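Local coordinates for endo-xylogalacturonan hydrolase A (Aspergillus tubingensis, PDB 4C2L), which hydrolyses the xylose-substituted galacturonan backbone of xylogalacturonan, a component of the hairy regions of pectin, as a secreted family 28 glycoside hydrolase, at residues T91-R105 with P133-S147. Numbering follows the deposited sequence.
Sequences TAMISVSNVDGLKLR and PTLLYITGGSNLEIS. With SO4 (sulfate ion), chain F.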
loop_
_atom_site.group_PDB
_atom_site.type_symbol
_atom_site.label_atom_id
_atom_site.label_comp_id
_atom_site.label_asym_id
_atom_site.label_seq_id
_atom_site.Cartn_x
_atom_site.Cartn_y
_atom_site.Cartn_z
ATOM N N THR A 91 16.859 -1.726 -2.477
ATOM C CA THR A 91 15.748 -1.439 -1.586
ATOM C C THR A 91 14.832 -0.320 -2.084
ATOM O O THR A 91 13.606 -0.459 -2.059
ATOM C CB THR A 91 16.286 -1.106 -0.183
ATOM O OG1 THR A 91 16.899 -2.290 0.343
ATOM C CG2 THR A 91 15.154 -0.650 0.760
ATOM N N ALA A 92 15.433 0.795 -2.505
ATOM C CA ALA A 92 14.697 2.049 -2.689
ATOM C C ALA A 92 15.177 2.786 -3.932
ATOM O O ALA A 92 16.367 2.774 -4.245
ATOM C CB ALA A 92 14.916 2.943 -1.485
ATOM N N MET A 93 14.244 3.428 -4.630
ATOM C CA MET A 93 14.622 4.344 -5.704
ATOM C C MET A 93 14.818 5.736 -5.121
ATOM O O MET A 93 15.800 6.411 -5.443
ATOM C CB MET A 93 13.535 4.342 -6.768
ATOM C CG MET A 93 13.277 2.923 -7.255
ATOM S SD MET A 93 12.013 2.831 -8.529
ATOM C CE MET A 93 12.932 3.424 -9.936
ATOM N N ILE A 94 13.874 6.175 -4.287
ATOM C CA ILE A 94 14.063 7.369 -3.459
ATOM C C ILE A 94 14.129 6.898 -2.012
ATOM O O ILE A 94 13.165 6.308 -1.495
ATOM C CB ILE A 94 12.905 8.392 -3.612
ATOM C CG1 ILE A 94 12.758 8.802 -5.077
ATOM C CG2 ILE A 94 13.155 9.616 -2.742
ATOM C CD1 ILE A 94 11.471 9.580 -5.354
ATOM N N SER A 95 15.274 7.135 -1.374
ATOM C CA SER A 95 15.500 6.629 -0.008
ATOM C C SER A 95 15.396 7.787 0.986
ATOM O O SER A 95 16.086 8.803 0.841
ATOM C CB SER A 95 16.865 5.942 0.089
ATOM O OG SER A 95 17.173 5.658 1.457
ATOM N N VAL A 96 14.513 7.642 1.978
ATOM C CA VAL A 96 14.275 8.695 2.966
ATOM C C VAL A 96 14.502 8.039 4.320
ATOM O O VAL A 96 13.573 7.501 4.932
ATOM C CB VAL A 96 12.849 9.295 2.853
ATOM C CG1 VAL A 96 12.683 10.496 3.783
ATOM C CG2 VAL A 96 12.558 9.734 1.415
ATOM N N SER A 97 15.759 8.047 4.757
ATOM C CA SER A 97 16.149 7.305 5.950
ATOM C C SER A 97 16.483 8.261 7.081
ATOM O O SER A 97 17.380 9.098 6.939
ATOM C CB SER A 97 17.369 6.428 5.648
ATOM O OG SER A 97 17.678 5.606 6.768
ATOM N N ASN A 98 15.766 8.140 8.193
ATOM C CA ASN A 98 16.031 8.975 9.368
ATOM C C ASN A 98 16.032 10.471 9.046
ATOM O O ASN A 98 16.920 11.221 9.467
ATOM C CB ASN A 98 17.355 8.555 10.032
ATOM C CG ASN A 98 17.447 9.019 11.474
ATOM O OD1 ASN A 98 16.440 9.375 12.087
ATOM N ND2 ASN A 98 18.654 9.026 12.021
ATOM N N VAL A 99 15.019 10.912 8.306
ATOM C CA VAL A 99 14.914 12.312 7.963
ATOM C C VAL A 99 13.873 12.910 8.888
ATOM O O VAL A 99 12.802 12.332 9.061
ATOM C CB VAL A 99 14.515 12.486 6.483
ATOM C CG1 VAL A 99 14.087 13.921 6.188
ATOM C CG2 VAL A 99 15.679 12.055 5.598
ATOM N N ASP A 100 14.223 14.034 9.515
ATOM C CA ASP A 100 13.293 14.767 10.365
ATOM C C ASP A 100 12.910 16.068 9.685
ATOM O O ASP A 100 13.736 16.967 9.545
ATOM C CB ASP A 100 13.934 15.046 11.729
ATOM C CG ASP A 100 14.303 13.774 12.461
ATOM O OD1 ASP A 100 13.412 12.917 12.633
ATOM O OD2 ASP A 100 15.480 13.621 12.866
ATOM N N GLY A 101 11.660 16.159 9.243
ATOM C CA GLY A 101 11.158 17.376 8.628
ATOM C C GLY A 101 11.421 17.368 7.143
ATOM O O GLY A 101 12.474 17.794 6.688
ATOM N N LEU A 102 10.478 16.843 6.383
ATOM C CA LEU A 102 10.599 16.854 4.948
ATOM C C LEU A 102 9.247 17.190 4.360
ATOM O O LEU A 102 8.219 16.717 4.842
ATOM C CB LEU A 102 11.068 15.486 4.431
ATOM C CG LEU A 102 10.726 15.213 2.960
ATOM C CD1 LEU A 102 11.761 15.853 2.052
ATOM C CD2 LEU A 102 10.562 13.738 2.641
ATOM N N LYS A 103 9.262 18.013 3.324
ATOM C CA LYS A 103 8.096 18.161 2.461
ATOM C C LYS A 103 8.547 17.779 1.060
ATOM O O LYS A 103 9.479 18.375 0.517
ATOM C CB LYS A 103 7.566 19.595 2.476
ATOM C CG LYS A 103 7.320 20.148 3.874
ATOM C CD LYS A 103 6.862 21.602 3.805
ATOM C CE LYS A 103 6.958 22.289 5.163
ATOM N NZ LYS A 103 8.361 22.713 5.438
ATOM N N LEU A 104 7.912 16.765 0.496
ATOM C CA LEU A 104 8.177 16.366 -0.874
ATOM C C LEU A 104 6.870 16.591 -1.583
ATOM O O LEU A 104 5.906 15.834 -1.393
ATOM C CB LEU A 104 8.601 14.891 -0.955
ATOM C CG LEU A 104 8.834 14.276 -2.347
ATOM C CD1 LEU A 104 10.015 14.921 -3.056
ATOM C CD2 LEU A 104 9.078 12.774 -2.248
ATOM N N ARG A 105 6.813 17.647 -2.374
ATOM C CA ARG A 105 5.489 18.089 -2.821
ATOM C C ARG A 105 5.497 18.769 -4.158
ATOM O O ARG A 105 6.502 19.337 -4.559
ATOM C CB ARG A 105 4.891 19.006 -1.765
ATOM C CG ARG A 105 5.737 20.226 -1.429
ATOM C CD ARG A 105 5.032 21.010 -0.327
ATOM N NE ARG A 105 5.745 22.229 0.003
ATOM C CZ ARG A 105 5.195 23.246 0.657
ATOM N NH1 ARG A 105 3.913 23.182 1.020
ATOM N NH2 ARG A 105 5.918 24.316 0.929
ATOM N N PRO A 133 13.027 -2.520 -6.530
ATOM C CA PRO A 133 13.002 -1.518 -5.467
ATOM C C PRO A 133 11.623 -0.878 -5.269
ATOM O O PRO A 133 10.812 -0.864 -6.191
ATOM C CB PRO A 133 13.969 -0.445 -5.984
ATOM C CG PRO A 133 13.840 -0.546 -7.482
ATOM C CD PRO A 133 13.681 -2.019 -7.756
ATOM N N THR A 134 11.412 -0.319 -4.081
ATOM C CA THR A 134 10.259 0.546 -3.772
ATOM C C THR A 134 10.540 1.947 -4.263
ATOM O O THR A 134 11.672 2.432 -4.138
ATOM C CB THR A 134 10.061 0.546 -2.252
ATOM O OG1 THR A 134 9.694 -0.787 -1.892
ATOM C CG2 THR A 134 8.991 1.581 -1.781
ATOM N N LEU A 135 9.520 2.603 -4.821
ATOM C CA LEU A 135 9.724 3.925 -5.422
ATOM C C LEU A 135 10.053 5.000 -4.372
ATOM O O LEU A 135 11.049 5.730 -4.536
ATOM C CB LEU A 135 8.484 4.326 -6.250
ATOM C CG LEU A 135 8.530 5.735 -6.826
ATOM C CD1 LEU A 135 9.632 5.822 -7.880
ATOM C CD2 LEU A 135 7.173 6.052 -7.435
ATOM N N LEU A 136 9.223 5.119 -3.320
ATOM C CA LEU A 136 9.463 6.076 -2.230
ATOM C C LEU A 136 9.507 5.281 -0.929
ATOM O O LEU A 136 8.481 4.751 -0.462
ATOM C CB LEU A 136 8.351 7.136 -2.171
ATOM C CG LEU A 136 8.507 8.196 -1.070
ATOM C CD1 LEU A 136 9.856 8.921 -1.165
ATOM C CD2 LEU A 136 7.370 9.195 -1.195
ATOM N N TYR A 137 10.698 5.182 -0.365
ATOM C CA TYR A 137 10.946 4.281 0.745
ATOM C C TYR A 137 11.338 5.115 1.954
ATOM O O TYR A 137 12.422 5.730 1.993
ATOM C CB TYR A 137 12.076 3.324 0.353
ATOM C CG TYR A 137 12.396 2.268 1.373
ATOM C CD1 TYR A 137 11.744 1.028 1.344
ATOM C CD2 TYR A 137 13.390 2.477 2.333
ATOM C CE1 TYR A 137 12.040 0.041 2.274
ATOM C CE2 TYR A 137 13.700 1.488 3.268
ATOM C CZ TYR A 137 13.021 0.278 3.223
ATOM O OH TYR A 137 13.311 -0.720 4.120
ATOM N N ILE A 138 10.436 5.167 2.928
ATOM C CA ILE A 138 10.634 5.985 4.124
ATOM C C ILE A 138 10.926 5.038 5.286
ATOM O O ILE A 138 10.155 4.103 5.552
ATOM C CB ILE A 138 9.361 6.822 4.418
ATOM C CG1 ILE A 138 9.189 7.913 3.379
ATOM C CG2 ILE A 138 9.404 7.444 5.821
ATOM C CD1 ILE A 138 7.746 8.389 3.258
ATOM N N THR A 139 12.049 5.254 5.969
ATOM C CA THR A 139 12.361 4.428 7.118
ATOM C C THR A 139 12.875 5.307 8.238
ATOM O O THR A 139 13.799 6.096 8.034
ATOM C CB THR A 139 13.340 3.284 6.784
ATOM O OG1 THR A 139 13.580 2.525 7.972
ATOM C CG2 THR A 139 14.661 3.806 6.196
ATOM N N GLY A 140 12.253 5.197 9.411
ATOM C CA GLY A 140 12.623 6.083 10.521
ATOM C C GLY A 140 12.278 7.536 10.243
ATOM O O GLY A 140 11.523 7.851 9.324
ATOM N N GLY A 141 12.810 8.421 11.080
ATOM C CA GLY A 141 12.576 9.843 10.962
ATOM C C GLY A 141 11.185 10.259 11.407
ATOM O O GLY A 141 10.456 9.485 12.037
ATOM N N SER A 142 10.825 11.486 11.067
ATOM C CA SER A 142 9.609 12.105 11.578
ATOM C C SER A 142 9.195 13.312 10.757
ATOM O O SER A 142 10.031 13.930 10.083
ATOM C CB SER A 142 9.811 12.518 13.040
ATOM O OG SER A 142 10.835 13.501 13.171
ATOM N N ASN A 143 7.907 13.660 10.845
ATOM C CA ASN A 143 7.373 14.880 10.260
ATOM C C ASN A 143 7.663 14.954 8.763
ATOM O O ASN A 143 8.387 15.832 8.296
ATOM C CB ASN A 143 7.926 16.117 11.000
ATOM C CG ASN A 143 7.661 16.072 12.503
ATOM O OD1 ASN A 143 8.531 16.410 13.318
ATOM N ND2 ASN A 143 6.470 15.644 12.876
ATOM N N LEU A 144 7.124 13.989 8.027
ATOM C CA LEU A 144 7.326 13.894 6.594
ATOM C C LEU A 144 5.995 14.120 5.913
ATOM O O LEU A 144 4.987 13.539 6.310
ATOM C CB LEU A 144 7.865 12.514 6.222
ATOM C CG LEU A 144 9.060 12.049 7.079
ATOM C CD1 LEU A 144 9.333 10.570 6.904
ATOM C CD2 LEU A 144 10.300 12.861 6.759
ATOM N N GLU A 145 6.005 14.955 4.881
ATOM C CA GLU A 145 4.783 15.300 4.171
ATOM C C GLU A 145 5.040 15.083 2.679
ATOM O O GLU A 145 6.023 15.597 2.133
ATOM C CB GLU A 145 4.419 16.761 4.492
ATOM C CG GLU A 145 3.089 17.234 3.937
ATOM C CD GLU A 145 3.183 17.915 2.573
ATOM O OE1 GLU A 145 4.302 18.161 2.047
ATOM O OE2 GLU A 145 2.107 18.228 2.025
ATOM N N ILE A 146 4.183 14.283 2.047
ATOM C CA ILE A 146 4.291 13.939 0.638
ATOM C C ILE A 146 2.959 14.301 -0.007
ATOM O O ILE A 146 1.926 13.731 0.335
ATOM C CB ILE A 146 4.581 12.433 0.425
ATOM C CG1 ILE A 146 5.807 11.990 1.245
ATOM C CG2 ILE A 146 4.811 12.122 -1.055
ATOM C CD1 ILE A 146 5.458 11.596 2.667
ATOM N N SER A 147 2.970 15.227 -0.965
ATOM C CA SER A 147 1.692 15.756 -1.442
ATOM C C SER A 147 1.700 16.350 -2.837
ATOM O O SER A 147 2.719 16.837 -3.319
ATOM C CB SER A 147 1.184 16.816 -0.464
ATOM O OG SER A 147 2.008 17.976 -0.490
HETATM S S SO4 F . 20.681 -1.062 -2.091
HETATM O O1 SO4 F . 21.080 -2.328 -2.758
HETATM O O2 SO4 F . 21.802 -0.646 -1.217
HETATM O O3 SO4 F . 19.464 -1.326 -1.294
HETATM O O4 SO4 F . 20.433 -0.003 -3.100
HETATM O O HOH W 1 12.090 -2.398 -1.055
HETATM O O HOH W 2 12.892 9.209 7.246
HETATM O O HOH W 3 14.410 7.475 13.120
#
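Leu136 reaches into the core, where its CD1 methyl packs against both Ile94 CG2 (3.7 Å) and Val96 CG2, while its two methyls meet Leu104 CD2 tip to tip. Leu144 brings its CD2 toward the neighbouring coil, touching Leu102 CB at 3.6 Å and meeting Val99 CG1, the Leu144 and Val99 side chains crossing at about a right angle. These aliphatic side chains belong to the interior of the right-handed parallel beta-helix, the fold of family 28 enzymes. Residues 91-105 and 133-147 are equivalent parts of successive coils, stacked in register: strand 95-97 runs beside 137-139 and, past the bend, 102-105 beside 142-147. Backbone hydrogen bonds such as Val96 N to Tyr137 O tie the coils together. On the outer surface, with CG anti to the backbone N (chi1 -176°), the Tyr137 ring is carried beneath Thr91, whose CG2 makes a CH-pi contact over one face, 3.5 Å from the centroid. At the bend, Ser142 OG donates to the anti side of Asp100 OD1 (2.7 Å), 30° out of the carboxylate plane. Beyond it Glu145 OE1 rests against Lys103 CB, its OE2 takes a bond from Ser147 OG, and Arg105 is salt-bridged to Asp71 on the preceding coil.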